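PDB 5D88: predicted protease of the collagenase family, which is probably a peptidase of the U32 family, built on a TIM barrel that binds a zinc ion. Local coordinates for residues R23-C28 and G43-V48; L78-L83 and L113-V118; G191-R196 and R229-V234. All coordinates share one frame; numbering follows the deposited sequence. Where two conformers were deposited one is given.

Contact 1. Residues R23-C28 and G43-V48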
loop_
_atom_site.group_PDB
_atom_site.type_symbol
_atom_site.label_atom_id
_atom_site.label_comp_id
_atom_site.label_asym_id
_atom_site.label_seq_id
_atom_site.Cartn_x
_atom_site.Cartn_y
_atom_site.Cartn_z
ATOM N N ARG A 23 16.158 23.082 -6.322
ATOM C CA ARG A 23 15.023 23.797 -5.760
ATOM C C ARG A 23 14.640 23.182 -4.421
ATOM O O ARG A 23 14.601 21.958 -4.275
ATOM C CB ARG A 23 13.858 23.784 -6.744
ATOM C CG ARG A 23 14.204 24.568 -7.990
ATOM C CD ARG A 23 13.082 24.598 -8.994
ATOM N NE ARG A 23 12.692 23.257 -9.411
ATOM C CZ ARG A 23 13.306 22.541 -10.351
ATOM N NH1 ARG A 23 14.367 23.029 -10.999
ATOM N NH2 ARG A 23 12.852 21.325 -10.639
ATOM N N ARG A 24 14.364 24.035 -3.435
ATOM C CA ARG A 24 14.217 23.596 -2.050
ATOM C C ARG A 24 12.816 23.893 -1.538
ATOM O O ARG A 24 12.370 25.048 -1.555
ATOM C CB ARG A 24 15.262 24.254 -1.155
ATOM C CG ARG A 24 16.672 23.821 -1.514
ATOM C CD ARG A 24 17.698 24.298 -0.509
ATOM N NE ARG A 24 17.460 23.811 0.852
ATOM C CZ ARG A 24 17.913 22.657 1.337
ATOM N NH1 ARG A 24 18.619 21.833 0.579
ATOM N NH2 ARG A 24 17.661 22.324 2.595
ATOM N N TRP A 25 12.151 22.851 -1.061
ATOM C CA TRP A 25 10.800 22.894 -0.541
ATOM C C TRP A 25 10.804 22.456 0.914
ATOM O O TRP A 25 11.523 21.523 1.289
ATOM C CB TRP A 25 9.908 21.971 -1.357
ATOM C CG TRP A 25 9.717 22.447 -2.749
ATOM C CD1 TRP A 25 10.562 22.276 -3.807
ATOM C CD2 TRP A 25 8.606 23.187 -3.239
ATOM N NE1 TRP A 25 10.036 22.865 -4.926
ATOM C CE2 TRP A 25 8.833 23.435 -4.602
ATOM C CE3 TRP A 25 7.438 23.667 -2.656
ATOM C CZ2 TRP A 25 7.926 24.131 -5.390
ATOM C CZ3 TRP A 25 6.548 24.358 -3.434
ATOM C CH2 TRP A 25 6.793 24.588 -4.783
ATOM N N TYR A 26 9.991 23.119 1.729
ATOM C CA TYR A 26 9.891 22.814 3.147
ATOM C C TYR A 26 8.452 22.489 3.526
ATOM O O TYR A 26 7.520 23.198 3.141
ATOM C CB TYR A 26 10.401 23.979 3.994
ATOM C CG TYR A 26 11.888 24.114 3.914
ATOM C CD1 TYR A 26 12.490 24.766 2.855
ATOM C CD2 TYR A 26 12.696 23.538 4.881
ATOM C CE1 TYR A 26 13.870 24.864 2.774
ATOM C CE2 TYR A 26 14.049 23.616 4.797
ATOM C CZ TYR A 26 14.638 24.283 3.750
ATOM O OH TYR A 26 16.010 24.349 3.709
ATOM N N LEU A 27 8.290 21.420 4.287
ATOM C CA LEU A 27 7.010 21.100 4.892
ATOM C C LEU A 27 6.612 22.201 5.867
ATOM O O LEU A 27 7.443 22.715 6.620
ATOM C CB LEU A 27 7.115 19.753 5.625
ATOM C CG LEU A 27 5.842 19.294 6.338
ATOM C CD1 LEU A 27 4.785 18.820 5.351
ATOM C CD2 LEU A 27 6.148 18.222 7.357
ATOM N N CYS A 28 5.332 22.564 5.856
ATOM C CA CYS A 28 4.820 23.543 6.805
ATOM C C CYS A 28 3.485 23.045 7.331
ATOM O O CYS A 28 2.515 22.952 6.565
ATOM C CB CYS A 28 4.686 24.918 6.150
ATOM S SG CYS A 28 4.053 26.140 7.257
ATOM N N GLY A 43 9.744 27.112 -1.967
ATOM C CA GLY A 43 8.334 26.905 -1.703
ATOM C C GLY A 43 8.105 26.116 -0.433
ATOM O O GLY A 43 9.038 25.619 0.202
ATOM N N ILE A 44 6.836 26.038 -0.060
ATOM C CA ILE A 44 6.404 25.222 1.062
ATOM C C ILE A 44 5.391 24.195 0.577
ATOM O O ILE A 44 4.708 24.380 -0.441
ATOM C CB ILE A 44 5.822 26.069 2.213
ATOM C CG1 ILE A 44 4.655 26.916 1.706
ATOM C CG2 ILE A 44 6.925 26.939 2.828
ATOM C CD1 ILE A 44 3.594 27.167 2.721
ATOM N N VAL A 45 5.324 23.090 1.322
ATOM C CA VAL A 45 4.384 21.993 1.105
ATOM C C VAL A 45 3.500 21.941 2.336
ATOM O O VAL A 45 4.005 21.772 3.449
ATOM C CB VAL A 45 5.119 20.657 0.893
ATOM C CG1 VAL A 45 4.148 19.495 0.767
ATOM C CG2 VAL A 45 6.000 20.751 -0.318
ATOM N N VAL A 46 2.194 22.100 2.151
ATOM C CA VAL A 46 1.260 22.224 3.258
ATOM C C VAL A 46 0.243 21.088 3.176
ATOM O O VAL A 46 -0.403 20.896 2.133
ATOM C CB VAL A 46 0.571 23.606 3.274
ATOM C CG1 VAL A 46 -0.172 23.873 2.003
ATOM C CG2 VAL A 46 -0.359 23.729 4.452
ATOM N N PRO A 47 0.083 20.292 4.232
ATOM C CA PRO A 47 -0.910 19.209 4.215
ATOM C C PRO A 47 -2.314 19.769 4.153
ATOM O O PRO A 47 -2.681 20.621 4.970
ATOM C CB PRO A 47 -0.681 18.483 5.551
ATOM C CG PRO A 47 0.597 18.955 6.035
ATOM C CD PRO A 47 0.805 20.331 5.510
ATOM N N VAL A 48 -3.112 19.247 3.224
ATOM C CA VAL A 48 -4.528 19.604 3.182
ATOM C C VAL A 48 -5.267 18.442 3.831
ATOM O O VAL A 48 -5.853 17.578 3.170
ATOM C CB VAL A 48 -5.021 19.957 1.766
ATOM C CG1 VAL A 48 -4.458 21.331 1.371
ATOM C CG2 VAL A 48 -4.637 18.903 0.738
#

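Contact 2. Residues L78-L83 and L113-V118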
loop_
_atom_site.group_PDB
_atom_site.type_symbol
_atom_site.label_atom_id
_atom_site.label_comp_id
_atom_site.label_asym_id
_atom_site.label_seq_id
_atom_site.Cartn_x
_atom_site.Cartn_y
_atom_site.Cartn_z
ATOM N N LEU A 78 6.781 32.786 -1.490
ATOM C CA LEU A 78 6.999 31.354 -1.579
ATOM C C LEU A 78 5.969 30.720 -2.504
ATOM O O LEU A 78 4.787 31.061 -2.460
ATOM C CB LEU A 78 6.906 30.727 -0.187
ATOM C CG LEU A 78 8.048 31.088 0.767
ATOM C CD1 LEU A 78 7.675 30.840 2.225
ATOM C CD2 LEU A 78 9.284 30.288 0.405
ATOM N N SER A 79 6.425 29.798 -3.346
ATOM C CA SER A 79 5.497 28.902 -4.025
ATOM C C SER A 79 4.872 27.958 -3.002
ATOM O O SER A 79 5.422 27.724 -1.922
ATOM C CB SER A 79 6.204 28.109 -5.128
ATOM O OG SER A 79 6.740 28.987 -6.098
ATOM N N VAL A 80 3.700 27.428 -3.343
ATOM C CA VAL A 80 2.905 26.623 -2.421
ATOM C C VAL A 80 2.420 25.365 -3.117
ATOM O O VAL A 80 1.751 25.437 -4.156
ATOM C CB VAL A 80 1.701 27.409 -1.868
ATOM C CG1 VAL A 80 0.843 26.521 -0.982
ATOM C CG2 VAL A 80 2.186 28.649 -1.114
ATOM N N GLN A 81 2.687 24.217 -2.510
ATOM C CA GLN A 81 2.089 22.973 -2.957
ATOM C C GLN A 81 1.266 22.362 -1.835
ATOM O O GLN A 81 1.655 22.391 -0.664
ATOM C CB GLN A 81 3.148 21.989 -3.444
ATOM C CG GLN A 81 3.847 22.470 -4.704
ATOM C CD GLN A 81 4.989 21.582 -5.163
ATOM O OE1 GLN A 81 5.484 20.729 -4.426
ATOM N NE2 GLN A 81 5.430 21.802 -6.395
ATOM N N ALA A 82 0.097 21.864 -2.207
ATOM C CA ALA A 82 -0.761 21.117 -1.304
ATOM C C ALA A 82 -0.289 19.675 -1.247
ATOM O O ALA A 82 -0.082 19.043 -2.286
ATOM C CB ALA A 82 -2.211 21.164 -1.799
ATOM N N LEU A 83 -0.155 19.147 -0.036
ATOM C CA LEU A 83 0.140 17.735 0.183
ATOM C C LEU A 83 -1.176 17.006 0.411
ATOM O O LEU A 83 -1.846 17.208 1.432
ATOM C CB LEU A 83 1.092 17.557 1.365
ATOM C CG LEU A 83 1.524 16.134 1.726
ATOM C CD1 LEU A 83 2.358 15.510 0.591
ATOM C CD2 LEU A 83 2.319 16.158 2.999
ATOM N N LEU A 113 -7.742 27.966 -2.789
ATOM C CA LEU A 113 -6.412 28.118 -2.197
ATOM C C LEU A 113 -5.420 28.700 -3.193
ATOM O O LEU A 113 -4.485 29.413 -2.799
ATOM C CB LEU A 113 -5.874 26.777 -1.709
ATOM C CG LEU A 113 -6.308 26.210 -0.388
ATOM C CD1 LEU A 113 -5.461 24.955 -0.125
ATOM C CD2 LEU A 113 -6.119 27.222 0.724
ATOM N N GLU A 114 -5.594 28.375 -4.473
ATOM C CA GLU A 114 -4.699 28.802 -5.546
ATOM C C GLU A 114 -3.271 28.321 -5.310
ATOM O O GLU A 114 -2.306 29.084 -5.417
ATOM C CB GLU A 114 -4.735 30.317 -5.723
ATOM C CG GLU A 114 -6.080 30.842 -6.170
ATOM C CD GLU A 114 -6.084 32.338 -6.325
ATOM O OE1 GLU A 114 -5.336 32.849 -7.180
ATOM O OE2 GLU A 114 -6.828 33.002 -5.580
ATOM N N VAL A 115 -3.137 27.025 -5.007
ATOM C CA VAL A 115 -1.805 26.452 -4.908
ATOM C C VAL A 115 -1.175 26.356 -6.295
ATOM O O VAL A 115 -1.845 26.395 -7.338
ATOM C CB VAL A 115 -1.809 25.082 -4.207
ATOM C CG1 VAL A 115 -2.402 25.197 -2.810
ATOM C CG2 VAL A 115 -2.544 24.010 -5.032
ATOM N N ASP A 116 0.153 26.274 -6.296
ATOM C CA ASP A 116 0.933 26.121 -7.515
ATOM C C ASP A 116 1.056 24.673 -7.965
ATOM O O ASP A 116 1.296 24.421 -9.156
ATOM C CB ASP A 116 2.327 26.702 -7.299
ATOM C CG ASP A 116 2.284 28.178 -6.928
ATOM O OD1 ASP A 116 1.885 28.980 -7.795
ATOM O OD2 ASP A 116 2.635 28.533 -5.776
ATOM N N GLY A 117 0.926 23.731 -7.041
ATOM C CA GLY A 117 1.047 22.326 -7.362
ATOM C C GLY A 117 0.436 21.485 -6.265
ATOM O O GLY A 117 0.035 21.984 -5.205
ATOM N N VAL A 118 0.387 20.183 -6.533
ATOM C CA VAL A 118 -0.223 19.215 -5.628
ATOM C C VAL A 118 0.667 17.986 -5.578
ATOM O O VAL A 118 1.110 17.488 -6.623
ATOM C CB VAL A 118 -1.658 18.814 -6.041
ATOM C CG1 VAL A 118 -2.329 18.092 -4.891
ATOM C CG2 VAL A 118 -2.485 20.015 -6.447
#

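Contact 3. Residues G191-R196 and R229-V234. With ACT (acetate ion), chain C.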
loop_
_atom_site.group_PDB
_atom_site.type_symbol
_atom_site.label_atom_id
_atom_site.label_comp_id
_atom_site.label_asym_id
_atom_site.label_seq_id
_atom_site.Cartn_x
_atom_site.Cartn_y
_atom_site.Cartn_z
ATOM N N GLY A 191 14.115 13.144 5.682
ATOM C CA GLY A 191 13.377 12.935 6.900
ATOM C C GLY A 191 12.144 12.110 6.691
ATOM O O GLY A 191 11.225 12.159 7.517
ATOM N N ALA A 192 12.093 11.372 5.593
ATOM C CA ALA A 192 10.937 10.588 5.204
ATOM C C ALA A 192 11.216 9.110 5.415
ATOM O O ALA A 192 12.364 8.666 5.440
ATOM C CB ALA A 192 10.584 10.849 3.744
ATOM N N ILE A 193 10.147 8.350 5.531
ATOM C CA ILE A 193 10.216 6.910 5.749
ATOM C C ILE A 193 10.252 6.206 4.401
ATOM O O ILE A 193 9.552 6.595 3.468
ATOM C CB ILE A 193 9.021 6.448 6.595
ATOM C CG1 ILE A 193 9.066 7.111 7.971
ATOM C CG2 ILE A 193 9.010 4.933 6.774
ATOM C CD1 ILE A 193 7.727 7.174 8.578
ATOM N N THR A 194 11.115 5.197 4.285
ATOM C CA THR A 194 11.174 4.371 3.088
ATOM C C THR A 194 10.141 3.256 3.140
ATOM O O THR A 194 9.820 2.719 4.204
ATOM C CB THR A 194 12.562 3.756 2.893
ATOM O OG1 THR A 194 12.499 2.785 1.847
ATOM C CG2 THR A 194 13.071 3.076 4.132
ATOM N N PHE A 195 9.607 2.918 1.965
ATOM C CA PHE A 195 8.706 1.791 1.848
ATOM C C PHE A 195 9.373 0.474 2.220
ATOM O O PHE A 195 8.667 -0.519 2.434
ATOM C CB PHE A 195 8.155 1.745 0.412
ATOM C CG PHE A 195 6.878 1.024 0.294
ATOM C CD1 PHE A 195 5.679 1.686 0.514
ATOM C CD2 PHE A 195 6.859 -0.315 -0.051
ATOM C CE1 PHE A 195 4.476 1.039 0.383
ATOM C CE2 PHE A 195 5.650 -0.992 -0.159
ATOM C CZ PHE A 195 4.453 -0.305 0.061
ATOM N N ARG A 196 10.716 0.447 2.334
ATOM C CA ARG A 196 11.406 -0.714 2.874
ATOM C C ARG A 196 11.069 -0.961 4.338
ATOM O O ARG A 196 11.319 -2.065 4.835
ATOM C CB ARG A 196 12.913 -0.538 2.707
ATOM C CG ARG A 196 13.332 -0.661 1.255
ATOM C CD ARG A 196 14.795 -0.576 1.058
ATOM N NE ARG A 196 15.072 -0.611 -0.379
ATOM C CZ ARG A 196 16.281 -0.500 -0.928
ATOM N NH1 ARG A 196 17.364 -0.336 -0.173
ATOM N NH2 ARG A 196 16.401 -0.543 -2.252
ATOM N N ARG A 229 7.680 -1.136 15.610
ATOM C CA ARG A 229 9.073 -1.083 15.180
ATOM C C ARG A 229 9.609 0.335 15.290
ATOM O O ARG A 229 8.869 1.288 15.542
ATOM C CB ARG A 229 9.238 -1.591 13.732
ATOM C CG ARG A 229 8.984 -0.551 12.635
ATOM C CD ARG A 229 7.596 -0.042 12.642
ATOM N NE ARG A 229 7.272 0.734 11.432
ATOM C CZ ARG A 229 6.243 1.575 11.328
ATOM N NH1 ARG A 229 5.444 1.809 12.367
ATOM N NH2 ARG A 229 6.022 2.205 10.197
ATOM N N GLU A 230 10.920 0.446 15.071
ATOM C CA GLU A 230 11.601 1.717 14.857
ATOM C C GLU A 230 11.486 2.059 13.380
ATOM O O GLU A 230 11.988 1.320 12.524
ATOM C CB GLU A 230 13.075 1.627 15.276
ATOM C CG GLU A 230 13.875 2.935 15.186
ATOM C CD GLU A 230 13.432 4.002 16.205
ATOM O OE1 GLU A 230 12.772 3.650 17.211
ATOM O OE2 GLU A 230 13.747 5.200 15.999
ATOM N N ARG A 231 10.786 3.146 13.078
ATOM C CA ARG A 231 10.534 3.489 11.688
ATOM C C ARG A 231 11.836 3.716 10.922
ATOM O O ARG A 231 12.793 4.293 11.436
ATOM C CB ARG A 231 9.640 4.728 11.619
ATOM C CG ARG A 231 8.214 4.451 12.102
ATOM C CD ARG A 231 7.233 5.547 11.711
ATOM N NE ARG A 231 5.931 5.322 12.335
ATOM C CZ ARG A 231 5.690 5.606 13.603
ATOM N NH1 ARG A 231 6.645 6.161 14.332
ATOM N NH2 ARG A 231 4.518 5.343 14.141
ATOM N N VAL A 232 11.862 3.284 9.660
ATOM C CA VAL A 232 13.078 3.393 8.843
ATOM C C VAL A 232 13.030 4.755 8.162
ATOM O O VAL A 232 12.569 4.896 7.011
ATOM C CB VAL A 232 13.214 2.239 7.852
ATOM C CG1 VAL A 232 14.566 2.307 7.123
ATOM C CG2 VAL A 232 13.078 0.882 8.605
ATOM N N VAL A 233 13.529 5.779 8.877
ATOM C CA VAL A 233 13.613 7.137 8.346
ATOM C C VAL A 233 14.955 7.298 7.644
ATOM O O VAL A 233 15.988 6.830 8.133
ATOM C CB VAL A 233 13.460 8.196 9.463
ATOM C CG1 VAL A 233 13.470 9.585 8.864
ATOM C CG2 VAL A 233 12.192 7.974 10.285
ATOM N N VAL A 234 14.953 7.972 6.502
ATOM C CA VAL A 234 16.170 8.223 5.748
ATOM C C VAL A 234 16.528 9.693 5.913
ATOM O O VAL A 234 15.763 10.575 5.499
ATOM C CB VAL A 234 16.016 7.849 4.268
ATOM C CG1 VAL A 234 17.325 8.057 3.539
ATOM C CG2 VAL A 234 15.558 6.407 4.141
HETATM C C ACT C . 6.684 9.711 6.095
HETATM O O ACT C . 7.502 9.324 5.226
HETATM O OXT ACT C . 5.511 9.290 5.978
HETATM C CH3 ACT C . 7.101 10.604 7.232
#

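Contact 1. Residues R23-C28 and G43-V48
Strands 23-27 and 43-47 run parallel with their short axes 32° apart, pairing Trp25 with Gly43, Tyr26 with Ile44 and Leu27 with Val45. They are the first two strands of the TIM barrel, which form a beta-alpha-beta unit with helix 31-34 between them. Tyr26 N donates to Gly43 O at 3.1 Å, Val45 N to Tyr26 O at 2.9 Å, and Cys28 N to Val45 O, also at 2.9 Å; Gly43 N reaches Arg24 O only weakly. Trp25, Leu27 and Val45 share the barrel-interior face of the sheet. With CG anti to its carbonyl carbon (chi1 -67°), Trp25 swings its indole across the neighbouring strand, and Gly43 CA lies 3.4 Å above the ring plane, offset toward the rim, in a CH-pi contact. A CB on Gly43 would run into Trp25 CZ3. Ile44 O lies at the edge of the same ring, next to CZ3, while Arg187 makes a cation-pi contact with it. On the outer face, Ile44 and Cys28 meet through CD1 and CB, against Ile69 of helix 63-75. Tyr26 is held at its tip: Arg24 NH2 (2.8 Å) and NE (3.2 Å) grip OH side-on, in the guanidinium plane. Where the strands end, Cys28 O finds no hydrogen-bonding partner, and its nearest neighbour across the pair is Pro47 CD at 3.3 Å.

Contact 2. Residues L78-L83 and L113-V118
Asp116 reaches back from the turn between helix 98-113 and strand 117-120 to the edge of strand 79-83, closing a right-handed beta-alpha-beta crossover of the TIM barrel. From its backbone, with CG anti to the carbonyl carbon (chi1 -59°), the side chain heads toward the neighbouring strand. CB passes 3.4 Å from Val80 O. CG lies equally far from Val80 N and Val80 O, and OD2 goes on to the N-H: it accepts from Val80 N at 2.9 Å, using its anti lone pair along a fairly straight bond (159°), and also rests 3.4 Å from Ser79 CA. The main chain of the same residue answers in the other direction: Asp116 N donates to Val80 O at 2.8 Å, nearly along the C=O axis. Asp116 thus pairs with both polar backbone atoms of Val80, one through its side chain and one through its own N-H, before regular parallel pairing begins at Gly117. Gly117 N adds a weak bond to the same Val80 O. Beyond it, Ala82 N meets Gly117 O at 3.0 Å from above the carbonyl plane. On the outward face, Val115 CG1 touches both Val80 CG1 and Ala82 CB, the two valine side chains crossing at about a right angle, and Leu109 of helix 98-113 packs on Val115, Ala82 and Val118. On the interior face Gln81 extends past Gly117 and its OE1 accepts from Arg187; its CG lies 3.9 Å from Gly117 CA, and a CB on that glycine would press on Gln81 NE2.

Contact 3. Residues G191-R196 and R229-V234
Ile193 turns CG1 anti to its carbonyl carbon (chi1 -62°) and extends to CD1 (chi2 156°), laying the branch obliquely across Val233 and Arg231. CG1 meets Val233 CG2 at 4.0 Å, and CD1 reaches the aliphatic Arg231 CD at 3.6 Å. Thr194 places OG1 anti to its backbone N (chi1 170°), which puts CG2 in the crowded position, beside Val232 CG1 at a tight 3.4 Å. The two methyl-bearing chains lie alongside each other, pointing the same way. Directly after barrel strand 185-190, the chain pairs here with the 233-234 segment in a short, weakly bonded antiparallel ladder outside the barrel. Ile193 and Val233 form a non-hydrogen-bonded pair, and the bonds lie around it: Val234 N to Ala192 O at 2.9 Å, and Thr194 N to Val232 O at 3.1 Å, the latter nearly along the C=O axis. Gly191 N also donates to Val234 O. Val232 is the centre of an inverse gamma turn, and Thr194 OG1 accepts from Arg196 N in an ST turn while also bonding to Asp165. Beyond CD the Arg231 chain leads away from Ile193, and its NH2 forms salt bridges with Glu203 and Glu226. An alanine here in place of Ile193 would probably loosen the ladder, since the contacts of CG1 with Val233 and of CD1 with Arg231 would be lost. On its other side Ile193 N donates to O of an acetate ion, probably from the crystallisation liquor, at 2.8 Å; His141, Arg204 and Leu56 N also bind the ion, and Ile193 CD1 lies 3.7 Å from its carboxyl carbon C.

Contacts 1 and 2 belong to the barrel core and share one sheet: strands 43-47 and 79-83 are neighbours, probably hydrogen-bonded through Val46 N to Gln81 O and Val46 O to Leu83 N. Their centres are 8 Å apart, and Trp25 packs on Ser79 and Gln81. Both combine parallel backbone bonds with outer faces that are largely apolar and partly under helices; contact 2 adds a carboxylate at its strand entry. Contact 3 touches neither, lying about 20 Å from contact 1 and 26 Å from contact 2, centre to centre. More exposed, it replaces barrel pairing with a short antiparallel ladder, with salt-bridged arginines on 229-234 and an acetate bound at Ile193 N.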